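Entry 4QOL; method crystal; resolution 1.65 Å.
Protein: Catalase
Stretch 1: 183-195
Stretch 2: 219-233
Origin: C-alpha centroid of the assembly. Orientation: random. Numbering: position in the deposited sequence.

Stretch 1, residues 183-195: SDEGIPANYAEMR
Stretch 2 219-233: RPSEGIRNLSMEEAA

Two irregular segments of one catalase chain pair here with little regular secondary structure, burying 917 Å² in total. They run antiparallel: by CA atoms, Arg195 lies nearest Arg219 (5.7 Å), Glu193 nearest Ile224 (4.6 Å), Pro188 nearest Asn226 (4.3 Å) and Asp184 nearest Ser228 (5.7 Å).

Stretch 2 enters as the end of a strand. Arg219 points away, whereas Pro220 points toward stretch 1, its CG 3.4 Å from Met194 O and its CB 3.5 Å from Ala192 O. Pro220 to Gly223 form a type I turn, closed by Gly223 N donating to Pro220 O at 3.1 Å. Water 4 ties this turn to stretch 1, donating to Ala192 O (2.8 Å) and accepting from Glu222 N (3.1 Å). Glu222 (chi1 m, chi2 m) starts toward stretch 1, with CB 3.8 Å from Glu193 CG, but its end leads away. Gly223 has phi/psi 82/162, a positive phi that favours glycine; its O sits 3.0 Å from Glu193 CA.

From Ile224 to Leu227 the backbone is extended. Ile224 (m, t) lays CD1 over one face of the Arg195 guanidinium, 3.8 Å from NH2. That arginine (t, t, m, chi4 -97°) is held within its own stretch by a salt bridge to Glu185 (t, t, chi3 -19°): NE to OE2 2.8 Å and NH2 to OE1 3.0 Å.

Arg225 is the polar centre. Its N donates to Glu193 O (2.9 Å, 175°), its O accepts from Ala189 N (2.9 Å), its CA-to-CB bond points toward stretch 1, and the side chain (t, t, p, chi4 90°) forms a two-pronged salt bridge with Glu193 (m, t, chi3 -106°): NE to OE2 2.8 Å and NH2 to OE1 2.9 Å. Ala189 CB covers one face of the guanidinium, 3.5 Å from Arg225 CZ. The acid is also bonded to Asn190 (chi1 p, chi2 60°), whose ND2 donates to Glu193 OE1 and whose OD1 accepts from Glu193 N, both at 2.9 Å. The charge pairing and a backbone hydrogen bond fall on the same two residues, Glu193 and Arg225.

Asn226 (m, chi2 131°) forms a single beta bridge with Pro188, framed by the Ala189–Arg225 bond and by Leu227 N donating to Ile187 O at 2.8 Å. Its CB packs 3.2 Å from Asp184 O, and water 3 donates to both its OD1 (3.1 Å) and Glu185 OE1 (2.9 Å).

Leu227 (m, t) turns the contact apolar: CD1 lies 3.9 Å from Ile187 CG2, and CD2 lies 3.9 Å from Ala189 CB. Ile187 (m, t) extends its CD1 to 3.8 Å from Ala232 CB.

Ser228 (p) caps the helix beginning at Met229: its OG accepts from Glu231 N and its N donates to Glu231 OE1, both 2.9 Å. Asp184 (m, chi2 -26°), in a short 3-10 segment, reaches this end through water; OD1 accepts from water 1, which also donates to Leu227 O (2.6 Å), and from water 2, which accepts from Met229 N (3.1 Å).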

# COMPACT_ATOMS: atom_id res chain seq x y z
N SER A 183 -40.30 5.52 -4.88
CA SER A 183 -41.06 5.18 -6.14
C SER A 183 -40.44 3.97 -6.77
O SER A 183 -39.39 3.48 -6.31
CB SER A 183 -41.09 6.32 -7.15
OG SER A 183 -39.88 6.45 -7.88
N ASP A 184 -41.06 3.42 -7.80
CA ASP A 184 -40.42 2.26 -8.38
C ASP A 184 -39.13 2.66 -9.11
O ASP A 184 -38.34 1.79 -9.53
CB ASP A 184 -41.36 1.48 -9.30
CG ASP A 184 -42.45 0.66 -8.52
OD1 ASP A 184 -42.26 0.27 -7.33
OD2 ASP A 184 -43.47 0.35 -9.18
N GLU A 185 -38.89 3.95 -9.28
CA GLU A 185 -37.63 4.35 -9.94
C GLU A 185 -36.41 4.07 -9.03
O GLU A 185 -35.27 4.11 -9.51
CB GLU A 185 -37.64 5.83 -10.39
CG GLU A 185 -36.59 6.10 -11.45
CD GLU A 185 -36.69 7.51 -12.05
OE1 GLU A 185 -37.74 8.17 -11.93
OE2 GLU A 185 -35.73 7.92 -12.69
N GLY A 186 -36.65 3.70 -7.75
CA GLY A 186 -35.60 3.17 -6.93
C GLY A 186 -35.00 1.84 -7.37
O GLY A 186 -33.90 1.50 -6.94
N ILE A 187 -35.66 1.15 -8.31
CA ILE A 187 -35.13 -0.02 -8.95
C ILE A 187 -35.32 0.08 -10.46
O ILE A 187 -36.27 -0.47 -11.03
CB ILE A 187 -35.77 -1.33 -8.46
CG1 ILE A 187 -35.93 -1.33 -6.94
CG2 ILE A 187 -34.90 -2.51 -8.94
CD1 ILE A 187 -36.57 -2.57 -6.36
N PRO A 188 -34.41 0.78 -11.16
CA PRO A 188 -34.41 0.73 -12.61
C PRO A 188 -34.38 -0.68 -13.19
O PRO A 188 -33.77 -1.55 -12.61
CB PRO A 188 -33.14 1.54 -13.00
CG PRO A 188 -32.93 2.45 -11.81
CD PRO A 188 -33.30 1.57 -10.62
N ALA A 189 -35.01 -0.88 -14.37
CA ALA A 189 -35.05 -2.21 -14.94
C ALA A 189 -33.66 -2.70 -15.32
O ALA A 189 -33.38 -3.95 -15.32
CB ALA A 189 -35.99 -2.26 -16.12
N ASN A 190 -32.84 -1.76 -15.76
CA ASN A 190 -31.47 -2.01 -16.13
C ASN A 190 -30.77 -0.61 -16.34
O ASN A 190 -31.37 0.40 -16.05
CB ASN A 190 -31.42 -2.88 -17.41
CG ASN A 190 -32.19 -2.26 -18.56
OD1 ASN A 190 -31.88 -1.15 -18.99
ND2 ASN A 190 -33.22 -2.98 -19.09
N TYR A 191 -29.52 -0.60 -16.76
CA TYR A 191 -28.80 0.65 -16.88
C TYR A 191 -29.16 1.44 -18.14
O TYR A 191 -28.94 2.63 -18.19
CB TYR A 191 -27.29 0.39 -16.88
CG TYR A 191 -26.71 -0.20 -15.60
CD1 TYR A 191 -27.05 0.31 -14.35
CD2 TYR A 191 -25.82 -1.26 -15.66
CE1 TYR A 191 -26.49 -0.21 -13.19
CE2 TYR A 191 -25.25 -1.79 -14.53
CZ TYR A 191 -25.60 -1.29 -13.27
OH TYR A 191 -25.04 -1.84 -12.16
N ALA A 192 -29.74 0.78 -19.16
CA ALA A 192 -30.09 1.45 -20.44
C ALA A 192 -31.42 2.19 -20.37
O ALA A 192 -31.57 3.29 -20.89
CB ALA A 192 -30.14 0.44 -21.58
N GLU A 193 -32.37 1.65 -19.63
CA GLU A 193 -33.74 2.22 -19.58
C GLU A 193 -33.89 3.06 -18.32
O GLU A 193 -34.71 2.80 -17.43
CB GLU A 193 -34.76 1.07 -19.62
CG GLU A 193 -34.74 0.28 -20.92
CD GLU A 193 -35.73 -0.87 -20.93
OE1 GLU A 193 -35.31 -2.06 -20.82
OE2 GLU A 193 -36.93 -0.61 -21.06
N MET A 194 -33.01 4.06 -18.21
CA MET A 194 -32.74 4.75 -16.96
C MET A 194 -32.40 6.20 -17.25
O MET A 194 -31.74 6.49 -18.25
CB MET A 194 -31.53 4.07 -16.32
CG MET A 194 -31.15 4.56 -14.98
SD MET A 194 -29.74 3.64 -14.26
CE MET A 194 -28.32 4.35 -15.08
N ARG A 195 -32.87 7.08 -16.36
CA ARG A 195 -32.57 8.50 -16.37
C ARG A 195 -31.11 8.75 -15.98
O ARG A 195 -30.48 7.88 -15.37
CB ARG A 195 -33.46 9.13 -15.31
CG ARG A 195 -33.56 10.61 -15.30
CD ARG A 195 -34.35 11.08 -14.08
NE ARG A 195 -35.65 10.41 -13.91
CZ ARG A 195 -36.84 10.89 -14.30
NH1 ARG A 195 -36.95 12.06 -14.88
NH2 ARG A 195 -37.94 10.18 -14.08
N ARG A 219 -31.62 11.81 -21.07
CA ARG A 219 -32.88 11.12 -21.42
C ARG A 219 -32.63 9.88 -22.31
O ARG A 219 -32.08 10.00 -23.43
CB ARG A 219 -33.82 12.07 -22.16
CG ARG A 219 -34.60 12.82 -21.14
CD ARG A 219 -35.26 14.09 -21.66
NE ARG A 219 -36.06 13.95 -22.86
CZ ARG A 219 -36.70 14.97 -23.44
NH1 ARG A 219 -36.65 16.20 -22.89
NH2 ARG A 219 -37.44 14.77 -24.53
N PRO A 220 -32.95 8.70 -21.80
CA PRO A 220 -32.66 7.49 -22.51
C PRO A 220 -33.44 7.30 -23.78
O PRO A 220 -34.66 7.40 -23.78
CB PRO A 220 -33.05 6.41 -21.52
CG PRO A 220 -34.09 7.05 -20.64
CD PRO A 220 -33.69 8.45 -20.54
N SER A 221 -32.74 6.96 -24.84
CA SER A 221 -33.41 6.60 -26.09
C SER A 221 -34.26 5.38 -25.90
O SER A 221 -35.28 5.22 -26.57
CB SER A 221 -32.38 6.32 -27.19
OG SER A 221 -31.57 5.19 -26.87
N GLU A 222 -33.89 4.51 -24.94
CA GLU A 222 -34.65 3.30 -24.64
C GLU A 222 -35.86 3.51 -23.68
O GLU A 222 -36.58 2.55 -23.42
CB GLU A 222 -33.74 2.19 -24.09
CG GLU A 222 -32.60 1.79 -25.02
CD GLU A 222 -33.05 1.08 -26.28
OE1 GLU A 222 -34.16 0.53 -26.29
OE2 GLU A 222 -32.30 1.07 -27.26
N GLY A 223 -36.09 4.74 -23.23
CA GLY A 223 -37.19 5.07 -22.32
C GLY A 223 -36.79 4.77 -20.92
O GLY A 223 -35.87 3.98 -20.72
N ILE A 224 -37.49 5.34 -19.95
CA ILE A 224 -37.32 4.99 -18.56
C ILE A 224 -38.21 3.81 -18.19
O ILE A 224 -39.43 3.85 -18.41
CB ILE A 224 -37.65 6.20 -17.66
CG1 ILE A 224 -36.60 7.27 -17.86
CG2 ILE A 224 -37.80 5.78 -16.18
CD1 ILE A 224 -36.97 8.65 -17.37
N ARG A 225 -37.65 2.75 -17.63
CA ARG A 225 -38.45 1.62 -17.11
C ARG A 225 -37.96 1.11 -15.81
O ARG A 225 -36.74 1.06 -15.58
CB ARG A 225 -38.44 0.44 -18.09
CG ARG A 225 -39.43 -0.63 -17.74
CD ARG A 225 -39.62 -1.62 -18.89
NE ARG A 225 -38.39 -2.30 -19.30
CZ ARG A 225 -37.94 -3.46 -18.80
NH1 ARG A 225 -38.55 -4.11 -17.82
NH2 ARG A 225 -36.80 -3.95 -19.25
N ASN A 226 -38.88 0.80 -14.90
CA ASN A 226 -38.60 0.53 -13.53
C ASN A 226 -39.14 -0.87 -13.16
O ASN A 226 -39.95 -1.47 -13.89
CB ASN A 226 -39.22 1.56 -12.60
CG ASN A 226 -38.80 2.97 -12.92
OD1 ASN A 226 -39.65 3.89 -13.02
ND2 ASN A 226 -37.54 3.14 -13.19
N LEU A 227 -38.72 -1.36 -11.99
CA LEU A 227 -39.20 -2.63 -11.44
C LEU A 227 -39.94 -2.43 -10.13
O LEU A 227 -39.46 -1.72 -9.22
CB LEU A 227 -38.06 -3.63 -11.18
CG LEU A 227 -37.09 -3.87 -12.34
CD1 LEU A 227 -35.93 -4.76 -11.94
CD2 LEU A 227 -37.82 -4.47 -13.53
N SER A 228 -41.10 -3.10 -10.01
CA SER A 228 -41.75 -3.24 -8.70
C SER A 228 -40.91 -4.12 -7.79
O SER A 228 -40.02 -4.82 -8.25
CB SER A 228 -43.15 -3.85 -8.85
OG SER A 228 -43.02 -5.22 -9.27
N MET A 229 -41.20 -4.12 -6.49
CA MET A 229 -40.51 -5.02 -5.60
C MET A 229 -40.61 -6.45 -6.09
O MET A 229 -39.64 -7.20 -6.01
CB MET A 229 -40.98 -4.87 -4.16
CG MET A 229 -40.66 -3.51 -3.54
SD MET A 229 -41.15 -3.35 -1.81
CE MET A 229 -40.42 -4.75 -1.01
N GLU A 230 -41.82 -6.86 -6.47
CA GLU A 230 -42.03 -8.26 -6.89
C GLU A 230 -41.36 -8.58 -8.24
O GLU A 230 -40.76 -9.63 -8.38
CB GLU A 230 -43.52 -8.65 -6.89
CG GLU A 230 -44.52 -7.53 -6.94
CD GLU A 230 -44.56 -6.60 -5.72
OE1 GLU A 230 -44.54 -5.39 -5.98
OE2 GLU A 230 -44.65 -7.04 -4.53
N GLU A 231 -41.35 -7.65 -9.18
CA GLU A 231 -40.56 -7.82 -10.43
C GLU A 231 -39.06 -7.92 -10.17
O GLU A 231 -38.36 -8.83 -10.70
CB GLU A 231 -40.80 -6.70 -11.41
CG GLU A 231 -42.21 -6.73 -11.96
CD GLU A 231 -42.66 -5.47 -12.65
OE1 GLU A 231 -42.06 -4.37 -12.49
OE2 GLU A 231 -43.69 -5.61 -13.35
N ALA A 232 -38.58 -7.11 -9.25
CA ALA A 232 -37.14 -7.19 -8.90
C ALA A 232 -36.79 -8.53 -8.27
O ALA A 232 -35.71 -9.11 -8.52
CB ALA A 232 -36.77 -6.05 -7.95
N ALA A 233 -37.61 -8.99 -7.33
CA ALA A 233 -37.39 -10.30 -6.71
C ALA A 233 -37.38 -11.44 -7.73
O ALA A 233 -36.59 -12.39 -7.60
CB ALA A 233 -38.44 -10.56 -5.62
O HOH W 1 -39.64 -0.66 -6.82
O HOH W 2 -43.18 -1.81 -6.06
O HOH W 3 -40.06 6.94 -13.07
O HOH W 4 -31.14 4.43 -23.46
O HOH W 5 -38.21 1.54 -21.57